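Local atomic coordinates of hydrazine synthase subunit alpha (Candidatus Kuenenia stuttgartiensis, PDB entry 5C2V), a protein that forms part of the hydrazine synthase complex, condenses hydroxylamine with ammonia to yield hydrazine, and binds two c-type hemes. Residues D[33-39]-D[380-386]; D[53-59]-D[77-82]; D[70-76]-D[106-112]; D[333-339]-D[350-355]. All coordinates share one frame; numbering follows the deposited sequence.

Contact 1: residues D[33-39]-D[380-386]; sequences LFTQSPR and WNDHQPA. With CA (calcium ion), chain B.
Strand 33-37 and strand 381-386 form the velcro closure of the six-bladed beta-propeller: an early strand joins one from about 340 residues later, completing a blade whose other strands are 58-63 and 69-71. They run antiparallel, 168° between their directions, and hydrogen-bond as Leu33-Ala386, Thr35-His383 and Ser37-Asn381. Between the first two pairs lies a beta bulge, where Gln384 and Pro385 together face Phe34; a proline, which has no N-H to offer, fits there without breaking the bonding between these two strands. From the bulge Gln384 extends alongside Thr35, and its OE1, which also accepts from Asp81 N, takes the hydroxyl OG1 of Thr35 at 2.7 Å in its carbonyl plane.

On the other side of the sheet, the Gln36 amide lies over one face of the Trp380 indole, their planes only 5° apart and Gln36 OE1 4.0 Å above the Trp380 ring plane near its rim. The same OE1 is held by Arg58 NE, while Gln36 NE2 makes a weak bond of 3.3 Å to Asp382 OD1. The two oxygens of Asp382 thus divide their work, for OD2 binds the calcium ion at 2.4 Å. Trp380 O binds the same calcium at 2.2 Å, and Phe358, Asp376 and Asp377 complete the site.

On the Thr35 side of the sheet, His383 sets its ring (chi1 71°) with one face under Thr35 CB, a CH-pi contact, and its edge toward Ser37. Ser37 OG, bonded to Ser57 OG, lies near that ring plane, 3.2 Å from His383 CE1.

Contact 2: residues D[53-59]-D[77-82]; sequences IPEGSRI and ATAFDP. With BET (trimethyl glycine), chain C.
With CG of Phe80 set between its own backbone N and carbonyl carbon (chi1 57°), the phenyl ring is turned toward Pro54; with chi1 of Thr78 at -59°, its OG1 stands beside the backbone N and faces the turn 54-57. Pro54 CD sits over the centre of the Phe80 ring, 3.5 Å from its centroid and 12° off the normal, a CH-pi contact in which the rigid pyrrolidine gives a compact surface to the aromatic face. Thr78 uses both branches: OG1 accepts from Gly56 N at 3.2 Å, while the methyl CG2 lies against Pro54 O. Gly56 is the third residue of a type II turn, where the positive phi comes easily to glycine.

Beyond the turn, Ala79 N donates to Ser57 O at 2.8 Å. Branched Ile59 then spreads over the partner segment, CG1 lying 3.8 Å from Ala79 CB and CG2 packing on the ring of Pro82. The extended Arg58 chain runs to trimethyl glycine: its NH1 makes a weak bond of 3.3 Å to the ligand OXT, while NE is held by Gln36 OE1.

The contact joins two propeller blades, strand 58-63 belonging to the sheet with 31-37 and strand 76-84 to the next. Phe80 and Pro82 also touch Thr35 of strand 31-37, and Phe80 packs on Ala94 of strand 90-97.

Contact 3: residues D[70-76]-D[106-112]; sequences KVLTNDF and WEMNIDG. With BET (trimethyl glycine), chain C.
Phe76 turns its ring edge onto the indole face of Trp106, and this T-shaped pair joins segments whose backbones do not pair with each other. Centroids of the Phe76 ring and the Trp106 five-membered ring are 4.7 Å apart with planes at 75°; Phe76 CE1 stands over the indole, 3.4 Å from Trp106 CE2. A broad, flat indole suits a neighbour arriving edge-on, while its NE1 is bonded to Gly95 O.

Two residues further along strand 106-109 is Met108. The sulfur of its flexible chain packs on Leu72, Met108 SD lying 3.9 Å from Leu72 CB, and Leu72 CD2 reaches the backbone of the type I turn 109-112, 3.4 Å from Ile110 O. The turn ends at Gly112, whose phi of 109° is readily adopted without a side chain. Exposed Lys70 runs fully extended, CG anti to its N (chi1 178°), and the length of the chain brings NZ to Asp111 O at 3.0 Å.

Phe76 O lies 3.3 Å from the trimethyl glycine carbon C3. Leu72 packs on Phe91 of strand 90-97, as Met108 does, so the link out of strand 69-71 is seated on the next blade, formed by strands 76-84, 90-97, 103-109 and 116-117.

Contact 4: residues D[333-339]-D[350-355]; sequences DGGLYRS and VSYAER
Backbone bonding is regular: Leu336 with Ala353 and Arg338 with Ser351 form two antiparallel hydrogen-bonded pairs, with Leu336 N to Ala353 O at 2.9 Å, and Tyr337 faces Tyr352 in the non-hydrogen-bonded pair between them.

The aromatic contact comes from that middle pair. Tyr352, its CG anti to the backbone N (chi1 171°), slants across one face of Tyr337, the planes meeting obliquely at 43° and Tyr352 CD1 lying 3.3 Å from Tyr337 CZ. Gly335, having no side chain, lets the Tyr352 ring come close, Gly335 CA being 3.9 Å from Tyr352 CE1.

Polar contacts gather on Asp333. Its OD1 accepts from Gly335 N at 2.6 Å, an Asx turn, while the syn side of OD2 takes Tyr337 OH at 2.9 Å. The short aspartate side chain thus ties its loop to Tyr337, and OD1 also lies at the edge of the Tyr352 ring. Arg355 folds back so that NH1 meets Glu354 O, and its NH2 bonds to Asp44 O of the second subunit.

Strands 336-342 and 348-353 are the beta hairpin that begins a four-stranded antiparallel blade of the propeller, continued by strands 359-364 and 369-373.

Contact 1 closes the propeller ring and contacts 2 and 4 lie against it, their centres about 9 and 13 Å from its own. Ser37 OG meets Ser57 OG at 2.7 Å, tying contact 1 to contact 2, and Asp382 O meets Ser351 OG at 2.7 Å, tying the calcium-bearing strand to the blade of contact 4. Contact 3 joins contact 2 through Thr73 OG1 and Ile59 N, 2.8 Å apart, and both border the bound trimethyl glycine; the Trp380 side chain of contact 1 comes within about 4 Å of it. Contacts 1 and 4 also touch the second subunit. All four lie in the propeller, away from the heme sites.

Contact 1: residues D[33-39]-D[380-386]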
# COMPACT_ATOMS: atom_id res chain seq x y z
N LEU D 33 19.61 -1.09 36.88
CA LEU D 33 20.62 -0.40 36.09
C LEU D 33 19.96 0.29 34.91
O LEU D 33 19.08 -0.28 34.27
CB LEU D 33 21.69 -1.38 35.59
CG LEU D 33 22.67 -1.99 36.59
CD1 LEU D 33 23.40 -3.16 35.96
CD2 LEU D 33 23.66 -0.94 37.06
N PHE D 34 20.38 1.52 34.60
CA PHE D 34 19.86 2.18 33.41
C PHE D 34 20.79 3.25 32.84
O PHE D 34 21.71 3.71 33.52
CB PHE D 34 18.48 2.79 33.69
CG PHE D 34 18.47 3.85 34.75
CD1 PHE D 34 18.62 5.19 34.41
CD2 PHE D 34 18.29 3.52 36.08
CE1 PHE D 34 18.61 6.17 35.39
CE2 PHE D 34 18.28 4.49 37.06
CZ PHE D 34 18.44 5.82 36.71
N THR D 35 20.54 3.61 31.59
CA THR D 35 21.36 4.58 30.87
C THR D 35 20.77 5.98 30.93
O THR D 35 19.57 6.17 30.71
CB THR D 35 21.53 4.17 29.39
OG1 THR D 35 22.04 2.83 29.31
CG2 THR D 35 22.49 5.11 28.68
N GLN D 36 21.62 6.95 31.23
CA GLN D 36 21.25 8.36 31.18
C GLN D 36 22.00 9.06 30.05
O GLN D 36 23.23 9.01 29.99
CB GLN D 36 21.55 9.05 32.51
CG GLN D 36 20.68 8.60 33.66
CD GLN D 36 20.98 9.34 34.95
OE1 GLN D 36 22.11 9.76 35.18
NE2 GLN D 36 19.97 9.51 35.79
N SER D 37 21.25 9.70 29.16
CA SER D 37 21.84 10.40 28.02
C SER D 37 21.51 11.88 28.08
O SER D 37 20.44 12.26 28.54
CB SER D 37 21.35 9.79 26.71
OG SER D 37 21.78 8.45 26.57
N PRO D 38 22.43 12.74 27.61
CA PRO D 38 22.14 14.17 27.56
C PRO D 38 20.95 14.42 26.63
O PRO D 38 20.80 13.67 25.67
CB PRO D 38 23.42 14.78 26.99
CG PRO D 38 24.48 13.75 27.21
CD PRO D 38 23.78 12.43 27.11
N ARG D 39 20.14 15.44 26.88
CA ARG D 39 19.03 15.66 25.97
C ARG D 39 19.52 16.59 24.88
O ARG D 39 19.59 17.81 25.06
CB ARG D 39 17.82 16.25 26.70
CG ARG D 39 17.51 15.61 28.04
CD ARG D 39 16.57 16.48 28.86
NE ARG D 39 15.39 16.88 28.10
CZ ARG D 39 14.42 17.67 28.57
NH1 ARG D 39 14.50 18.14 29.81
NH2 ARG D 39 13.39 17.98 27.81
N TRP D 380 18.27 14.57 32.31
CA TRP D 380 18.71 13.39 31.57
C TRP D 380 17.57 12.64 30.89
O TRP D 380 16.47 12.51 31.43
CB TRP D 380 19.45 12.43 32.50
CG TRP D 380 20.71 12.98 33.11
CD1 TRP D 380 20.82 13.64 34.30
CD2 TRP D 380 22.03 12.89 32.58
NE1 TRP D 380 22.12 13.98 34.53
CE2 TRP D 380 22.89 13.53 33.49
CE3 TRP D 380 22.58 12.34 31.41
CZ2 TRP D 380 24.27 13.63 33.28
CZ3 TRP D 380 23.94 12.44 31.20
CH2 TRP D 380 24.77 13.09 32.13
N ASN D 381 17.84 12.11 29.70
CA ASN D 381 16.96 11.11 29.14
C ASN D 381 17.29 9.80 29.83
O ASN D 381 18.41 9.29 29.73
CB ASN D 381 17.14 10.98 27.63
CG ASN D 381 16.29 11.97 26.85
OD1 ASN D 381 15.23 12.39 27.32
ND2 ASN D 381 16.74 12.33 25.66
N ASP D 382 16.31 9.26 30.54
CA ASP D 382 16.51 8.07 31.34
C ASP D 382 15.88 6.88 30.63
O ASP D 382 14.66 6.77 30.58
CB ASP D 382 15.92 8.26 32.74
CG ASP D 382 16.41 9.54 33.41
OD1 ASP D 382 17.64 9.73 33.50
OD2 ASP D 382 15.57 10.38 33.82
N HIS D 383 16.72 6.00 30.09
CA HIS D 383 16.21 4.90 29.29
C HIS D 383 17.04 3.64 29.45
O HIS D 383 18.01 3.61 30.21
CB HIS D 383 16.13 5.30 27.81
CG HIS D 383 17.46 5.44 27.15
ND1 HIS D 383 18.40 6.38 27.55
CD2 HIS D 383 18.01 4.78 26.11
CE1 HIS D 383 19.47 6.27 26.78
NE2 HIS D 383 19.26 5.31 25.90
N GLN D 384 16.66 2.59 28.72
CA GLN D 384 17.27 1.27 28.82
C GLN D 384 17.32 0.73 30.25
O GLN D 384 18.40 0.40 30.75
CB GLN D 384 18.69 1.30 28.24
CG GLN D 384 18.74 1.45 26.73
CD GLN D 384 20.16 1.52 26.20
OE1 GLN D 384 21.08 1.93 26.91
NE2 GLN D 384 20.35 1.12 24.95
N PRO D 385 16.16 0.63 30.92
CA PRO D 385 16.18 0.07 32.28
C PRO D 385 16.50 -1.42 32.27
O PRO D 385 15.91 -2.18 31.51
CB PRO D 385 14.76 0.33 32.79
CG PRO D 385 13.93 0.33 31.57
CD PRO D 385 14.78 0.91 30.47
N ALA D 386 17.44 -1.83 33.12
CA ALA D 386 17.81 -3.23 33.24
C ALA D 386 17.91 -3.64 34.71
O ALA D 386 18.97 -3.55 35.31
CB ALA D 386 19.13 -3.49 32.53
CA CA B . 14.59 12.22 32.55

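Contact 2: residues D[53-59]-D[77-82]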
# COMPACT_ATOMS: atom_id res chain seq x y z
N ILE D 53 25.16 6.10 19.24
CA ILE D 53 26.27 6.31 20.14
C ILE D 53 25.98 7.58 20.92
O ILE D 53 26.45 8.66 20.58
CB ILE D 53 27.62 6.44 19.39
CG1 ILE D 53 27.77 5.33 18.35
CG2 ILE D 53 28.78 6.42 20.37
CD1 ILE D 53 29.08 5.38 17.59
N PRO D 54 25.19 7.44 21.99
CA PRO D 54 24.72 8.58 22.77
C PRO D 54 25.87 9.24 23.51
O PRO D 54 26.07 9.01 24.70
CB PRO D 54 23.71 7.96 23.74
CG PRO D 54 24.15 6.54 23.87
CD PRO D 54 24.69 6.16 22.53
N GLU D 55 26.65 10.04 22.77
CA GLU D 55 27.84 10.69 23.31
C GLU D 55 27.55 11.47 24.58
O GLU D 55 26.62 12.28 24.63
CB GLU D 55 28.44 11.61 22.25
CG GLU D 55 29.63 12.43 22.73
CD GLU D 55 30.27 13.23 21.61
OE1 GLU D 55 30.29 12.74 20.46
OE2 GLU D 55 30.74 14.36 21.88
N GLY D 56 28.35 11.22 25.61
CA GLY D 56 28.19 11.89 26.89
C GLY D 56 27.19 11.21 27.81
O GLY D 56 26.65 11.84 28.71
N SER D 57 26.94 9.92 27.57
CA SER D 57 25.97 9.17 28.36
C SER D 57 26.64 8.28 29.39
O SER D 57 27.73 7.75 29.17
CB SER D 57 25.07 8.33 27.46
OG SER D 57 24.44 9.15 26.49
N ARG D 58 25.97 8.11 30.53
CA ARG D 58 26.52 7.30 31.61
C ARG D 58 25.57 6.18 32.02
O ARG D 58 24.35 6.31 31.92
CB ARG D 58 26.83 8.19 32.82
CG ARG D 58 25.60 8.83 33.44
CD ARG D 58 25.99 9.91 34.43
NE ARG D 58 24.84 10.34 35.24
CZ ARG D 58 24.87 11.35 36.09
NH1 ARG D 58 25.98 12.06 36.26
NH2 ARG D 58 23.79 11.67 36.78
N ILE D 59 26.14 5.06 32.47
CA ILE D 59 25.34 3.96 33.00
C ILE D 59 25.32 4.02 34.52
O ILE D 59 26.37 4.12 35.15
CB ILE D 59 25.89 2.60 32.54
CG1 ILE D 59 25.92 2.52 31.02
CG2 ILE D 59 25.05 1.47 33.12
CD1 ILE D 59 26.39 1.19 30.49
N ALA D 77 33.67 8.11 28.58
CA ALA D 77 33.06 9.31 28.03
C ALA D 77 31.64 9.00 27.57
O ALA D 77 30.72 9.79 27.77
CB ALA D 77 33.89 9.85 26.88
N THR D 78 31.48 7.84 26.94
CA THR D 78 30.17 7.38 26.47
C THR D 78 29.94 5.93 26.89
O THR D 78 30.76 5.06 26.59
CB THR D 78 30.05 7.49 24.94
OG1 THR D 78 30.25 8.85 24.54
CG2 THR D 78 28.68 7.02 24.48
N ALA D 79 28.84 5.68 27.58
CA ALA D 79 28.50 4.32 28.00
C ALA D 79 27.00 4.07 27.95
O ALA D 79 26.21 4.91 28.39
CB ALA D 79 29.04 4.06 29.39
N PHE D 80 26.61 2.91 27.43
CA PHE D 80 25.20 2.59 27.24
C PHE D 80 24.99 1.09 27.00
O PHE D 80 25.93 0.30 27.04
CB PHE D 80 24.62 3.40 26.08
CG PHE D 80 25.34 3.20 24.77
CD1 PHE D 80 26.53 3.87 24.51
CD2 PHE D 80 24.82 2.36 23.80
CE1 PHE D 80 27.19 3.69 23.31
CE2 PHE D 80 25.48 2.18 22.60
CZ PHE D 80 26.66 2.85 22.35
N ASP D 81 23.73 0.72 26.74
CA ASP D 81 23.33 -0.66 26.48
C ASP D 81 23.70 -1.64 27.60
O ASP D 81 24.54 -2.52 27.40
CB ASP D 81 23.93 -1.16 25.16
CG ASP D 81 23.20 -0.61 23.95
OD1 ASP D 81 22.01 -0.27 24.08
OD2 ASP D 81 23.82 -0.53 22.87
N PRO D 82 23.07 -1.50 28.78
CA PRO D 82 23.33 -2.43 29.89
C PRO D 82 22.70 -3.80 29.67
O PRO D 82 21.55 -3.88 29.23
CB PRO D 82 22.69 -1.73 31.10
CG PRO D 82 22.33 -0.34 30.63
CD PRO D 82 22.10 -0.46 29.16
N BET C . 30.53 11.57 32.01
CA BET C . 30.64 12.48 33.22
C BET C . 29.19 12.64 33.93
O BET C . 28.69 13.78 33.80
OXT BET C . 28.77 11.61 34.51
C1 BET C . 31.63 11.89 31.02
C2 BET C . 29.19 11.76 31.30
C3 BET C . 30.72 10.12 32.42

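Contact 3: residues D[70-76]-D[106-112]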
# COMPACT_ATOMS: atom_id res chain seq x y z
N LYS D 70 24.16 5.82 41.80
CA LYS D 70 25.61 5.74 41.66
C LYS D 70 26.05 5.57 40.21
O LYS D 70 25.48 4.78 39.46
CB LYS D 70 26.16 4.59 42.51
CG LYS D 70 27.67 4.39 42.38
CD LYS D 70 28.15 3.22 43.22
CE LYS D 70 29.64 3.01 43.06
NZ LYS D 70 30.14 1.87 43.89
N VAL D 71 27.09 6.32 39.81
CA VAL D 71 27.63 6.24 38.46
C VAL D 71 28.81 5.27 38.38
O VAL D 71 29.86 5.50 38.98
CB VAL D 71 28.11 7.62 37.96
CG1 VAL D 71 28.74 7.50 36.58
CG2 VAL D 71 26.95 8.61 37.94
N LEU D 72 28.61 4.17 37.65
CA LEU D 72 29.64 3.15 37.49
C LEU D 72 30.66 3.47 36.39
O LEU D 72 31.83 3.10 36.49
CB LEU D 72 28.99 1.79 37.20
CG LEU D 72 28.36 1.04 38.38
CD1 LEU D 72 27.07 1.70 38.86
CD2 LEU D 72 28.11 -0.42 38.02
N THR D 73 30.20 4.15 35.35
CA THR D 73 30.94 4.31 34.10
C THR D 73 31.81 5.56 34.01
O THR D 73 32.28 5.91 32.93
CB THR D 73 30.00 4.28 32.89
OG1 THR D 73 28.90 5.17 33.12
CG2 THR D 73 29.47 2.87 32.68
N ASN D 74 32.02 6.24 35.14
CA ASN D 74 32.73 7.52 35.18
C ASN D 74 34.07 7.53 34.43
O ASN D 74 34.56 8.59 34.05
CB ASN D 74 32.99 7.92 36.64
CG ASN D 74 32.10 9.06 37.10
OD1 ASN D 74 31.72 9.92 36.32
ND2 ASN D 74 31.77 9.06 38.39
N ASP D 75 34.65 6.35 34.22
CA ASP D 75 35.86 6.24 33.41
C ASP D 75 35.57 6.31 31.91
O ASP D 75 36.48 6.44 31.09
CB ASP D 75 36.59 4.93 33.72
CG ASP D 75 37.16 4.90 35.12
OD1 ASP D 75 36.62 5.60 36.00
OD2 ASP D 75 38.15 4.17 35.34
N PHE D 76 34.29 6.24 31.54
CA PHE D 76 33.89 6.25 30.13
C PHE D 76 33.25 7.58 29.73
O PHE D 76 32.39 8.10 30.43
CB PHE D 76 32.93 5.11 29.84
CG PHE D 76 33.55 3.75 29.91
CD1 PHE D 76 34.16 3.19 28.79
CD2 PHE D 76 33.53 3.02 31.08
CE1 PHE D 76 34.74 1.94 28.85
CE2 PHE D 76 34.10 1.76 31.15
CZ PHE D 76 34.71 1.22 30.03
N TRP D 106 32.33 -3.91 26.71
CA TRP D 106 33.01 -4.01 27.99
C TRP D 106 32.13 -4.78 28.97
O TRP D 106 30.95 -5.00 28.71
CB TRP D 106 33.32 -2.62 28.55
CG TRP D 106 34.08 -1.72 27.61
CD1 TRP D 106 33.58 -1.09 26.51
CD2 TRP D 106 35.45 -1.33 27.71
NE1 TRP D 106 34.56 -0.35 25.90
CE2 TRP D 106 35.72 -0.47 26.63
CE3 TRP D 106 36.48 -1.62 28.61
CZ2 TRP D 106 36.98 0.09 26.41
CZ3 TRP D 106 37.73 -1.06 28.40
CH2 TRP D 106 37.96 -0.22 27.31
N GLU D 107 32.71 -5.19 30.10
CA GLU D 107 31.92 -5.77 31.18
C GLU D 107 32.53 -5.43 32.53
O GLU D 107 33.75 -5.28 32.65
CB GLU D 107 31.79 -7.29 31.03
CG GLU D 107 33.08 -8.02 30.66
CD GLU D 107 32.95 -9.52 30.87
OE1 GLU D 107 32.26 -9.93 31.82
OE2 GLU D 107 33.54 -10.29 30.08
N MET D 108 31.68 -5.30 33.54
CA MET D 108 32.15 -4.99 34.89
C MET D 108 31.17 -5.49 35.94
O MET D 108 30.01 -5.76 35.65
CB MET D 108 32.36 -3.48 35.05
CG MET D 108 31.08 -2.68 35.19
SD MET D 108 31.35 -1.00 35.79
CE MET D 108 32.37 -0.33 34.48
N ASN D 109 31.65 -5.60 37.18
CA ASN D 109 30.81 -6.02 38.29
C ASN D 109 29.77 -4.97 38.65
O ASN D 109 29.91 -3.80 38.30
CB ASN D 109 31.67 -6.35 39.51
CG ASN D 109 32.69 -7.44 39.24
OD1 ASN D 109 32.43 -8.36 38.46
ND2 ASN D 109 33.85 -7.35 39.87
N ILE D 110 28.72 -5.40 39.34
CA ILE D 110 27.63 -4.51 39.72
C ILE D 110 28.10 -3.43 40.69
O ILE D 110 27.51 -2.35 40.76
CB ILE D 110 26.45 -5.31 40.35
CG1 ILE D 110 25.23 -4.42 40.55
CG2 ILE D 110 26.88 -5.98 41.65
CD1 ILE D 110 24.05 -5.13 41.19
N ASP D 111 29.17 -3.71 41.43
CA ASP D 111 29.69 -2.76 42.41
C ASP D 111 30.53 -1.66 41.75
O ASP D 111 30.79 -0.62 42.35
CB ASP D 111 30.52 -3.49 43.47
CG ASP D 111 31.61 -4.37 42.88
OD1 ASP D 111 32.11 -4.06 41.78
OD2 ASP D 111 31.95 -5.39 43.51
N GLY D 112 30.96 -1.91 40.51
CA GLY D 112 31.80 -0.96 39.80
C GLY D 112 33.24 -1.42 39.61
O GLY D 112 34.01 -0.75 38.92
N BET C . 30.53 11.57 32.01
CA BET C . 30.64 12.48 33.22
C BET C . 29.19 12.64 33.93
O BET C . 28.69 13.78 33.80
OXT BET C . 28.77 11.61 34.51
C1 BET C . 31.63 11.89 31.02
C2 BET C . 29.19 11.76 31.30
C3 BET C . 30.72 10.12 32.42

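Contact 4: residues D[333-339]-D[350-355]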
# COMPACT_ATOMS: atom_id res chain seq x y z
N ASP D 333 -1.97 8.46 25.11
CA ASP D 333 -1.50 9.65 25.83
C ASP D 333 -0.64 10.58 24.97
O ASP D 333 -0.28 11.67 25.41
CB ASP D 333 -0.72 9.23 27.07
CG ASP D 333 0.37 8.21 26.77
OD1 ASP D 333 1.24 8.49 25.92
OD2 ASP D 333 0.35 7.13 27.39
N GLY D 334 -0.32 10.15 23.75
CA GLY D 334 0.52 10.94 22.87
C GLY D 334 2.00 10.97 23.23
O GLY D 334 2.78 11.67 22.60
N GLY D 335 2.38 10.20 24.25
CA GLY D 335 3.76 10.16 24.70
C GLY D 335 4.62 9.21 23.89
O GLY D 335 4.12 8.43 23.08
N LEU D 336 5.93 9.28 24.11
CA LEU D 336 6.87 8.41 23.40
C LEU D 336 7.48 7.35 24.32
O LEU D 336 7.94 7.66 25.42
CB LEU D 336 7.99 9.24 22.75
CG LEU D 336 7.58 10.15 21.59
CD1 LEU D 336 8.79 10.86 21.01
CD2 LEU D 336 6.85 9.35 20.52
N TYR D 337 7.49 6.11 23.84
CA TYR D 337 8.00 4.98 24.61
C TYR D 337 9.27 4.40 23.99
O TYR D 337 9.45 4.43 22.78
CB TYR D 337 6.94 3.88 24.73
CG TYR D 337 5.76 4.24 25.60
CD1 TYR D 337 4.74 5.06 25.12
CD2 TYR D 337 5.64 3.75 26.89
CE1 TYR D 337 3.65 5.38 25.91
CE2 TYR D 337 4.56 4.07 27.69
CZ TYR D 337 3.57 4.88 27.19
OH TYR D 337 2.49 5.20 27.98
N ARG D 338 10.14 3.87 24.84
CA ARG D 338 11.35 3.20 24.39
C ARG D 338 11.86 2.23 25.46
O ARG D 338 11.53 2.37 26.65
CB ARG D 338 12.44 4.22 24.03
CG ARG D 338 13.01 4.95 25.23
CD ARG D 338 13.84 6.16 24.84
NE ARG D 338 15.03 5.80 24.06
CZ ARG D 338 15.98 6.66 23.72
NH1 ARG D 338 15.88 7.93 24.08
NH2 ARG D 338 17.02 6.25 23.01
N SER D 339 12.66 1.26 25.03
CA SER D 339 13.33 0.31 25.91
C SER D 339 12.43 -0.37 26.94
O SER D 339 12.59 -0.17 28.14
CB SER D 339 14.47 1.02 26.64
OG SER D 339 15.32 1.69 25.73
N VAL D 350 9.47 0.52 31.64
CA VAL D 350 9.51 1.22 30.36
C VAL D 350 10.16 2.59 30.48
O VAL D 350 10.10 3.23 31.53
CB VAL D 350 8.10 1.39 29.76
CG1 VAL D 350 7.49 0.04 29.43
CG2 VAL D 350 7.20 2.15 30.73
N SER D 351 10.81 3.03 29.41
CA SER D 351 11.29 4.40 29.35
C SER D 351 10.25 5.24 28.62
O SER D 351 9.86 4.93 27.51
CB SER D 351 12.65 4.49 28.67
OG SER D 351 13.08 5.84 28.58
N TYR D 352 9.81 6.31 29.27
CA TYR D 352 8.65 7.05 28.80
C TYR D 352 8.87 8.55 28.88
O TYR D 352 9.33 9.07 29.91
CB TYR D 352 7.42 6.64 29.62
CG TYR D 352 6.19 7.48 29.40
CD1 TYR D 352 5.47 7.40 28.22
CD2 TYR D 352 5.72 8.33 30.39
CE1 TYR D 352 4.33 8.16 28.02
CE2 TYR D 352 4.58 9.09 30.21
CZ TYR D 352 3.89 9.00 29.02
OH TYR D 352 2.76 9.76 28.83
N ALA D 353 8.57 9.24 27.79
CA ALA D 353 8.50 10.69 27.82
C ALA D 353 7.10 11.13 27.43
O ALA D 353 6.71 11.04 26.27
CB ALA D 353 9.53 11.30 26.88
N GLU D 354 6.34 11.60 28.42
CA GLU D 354 5.00 12.11 28.17
C GLU D 354 5.05 13.29 27.22
O GLU D 354 4.68 13.20 26.05
CB GLU D 354 4.35 12.53 29.49
CG GLU D 354 2.89 12.95 29.39
CD GLU D 354 2.33 13.42 30.72
OE1 GLU D 354 3.12 13.58 31.67
OE2 GLU D 354 1.11 13.63 30.81
N ARG D 355 5.52 14.40 27.76
CA ARG D 355 5.75 15.61 27.00
C ARG D 355 7.20 15.78 26.59
O ARG D 355 7.61 16.89 26.29
CB ARG D 355 5.22 16.83 27.74
CG ARG D 355 3.74 17.04 27.41
CD ARG D 355 3.49 16.77 25.92
NE ARG D 355 2.09 16.52 25.59
CZ ARG D 355 1.63 15.33 25.22
NH1 ARG D 355 2.44 14.29 25.13
NH2 ARG D 355 0.34 15.18 24.93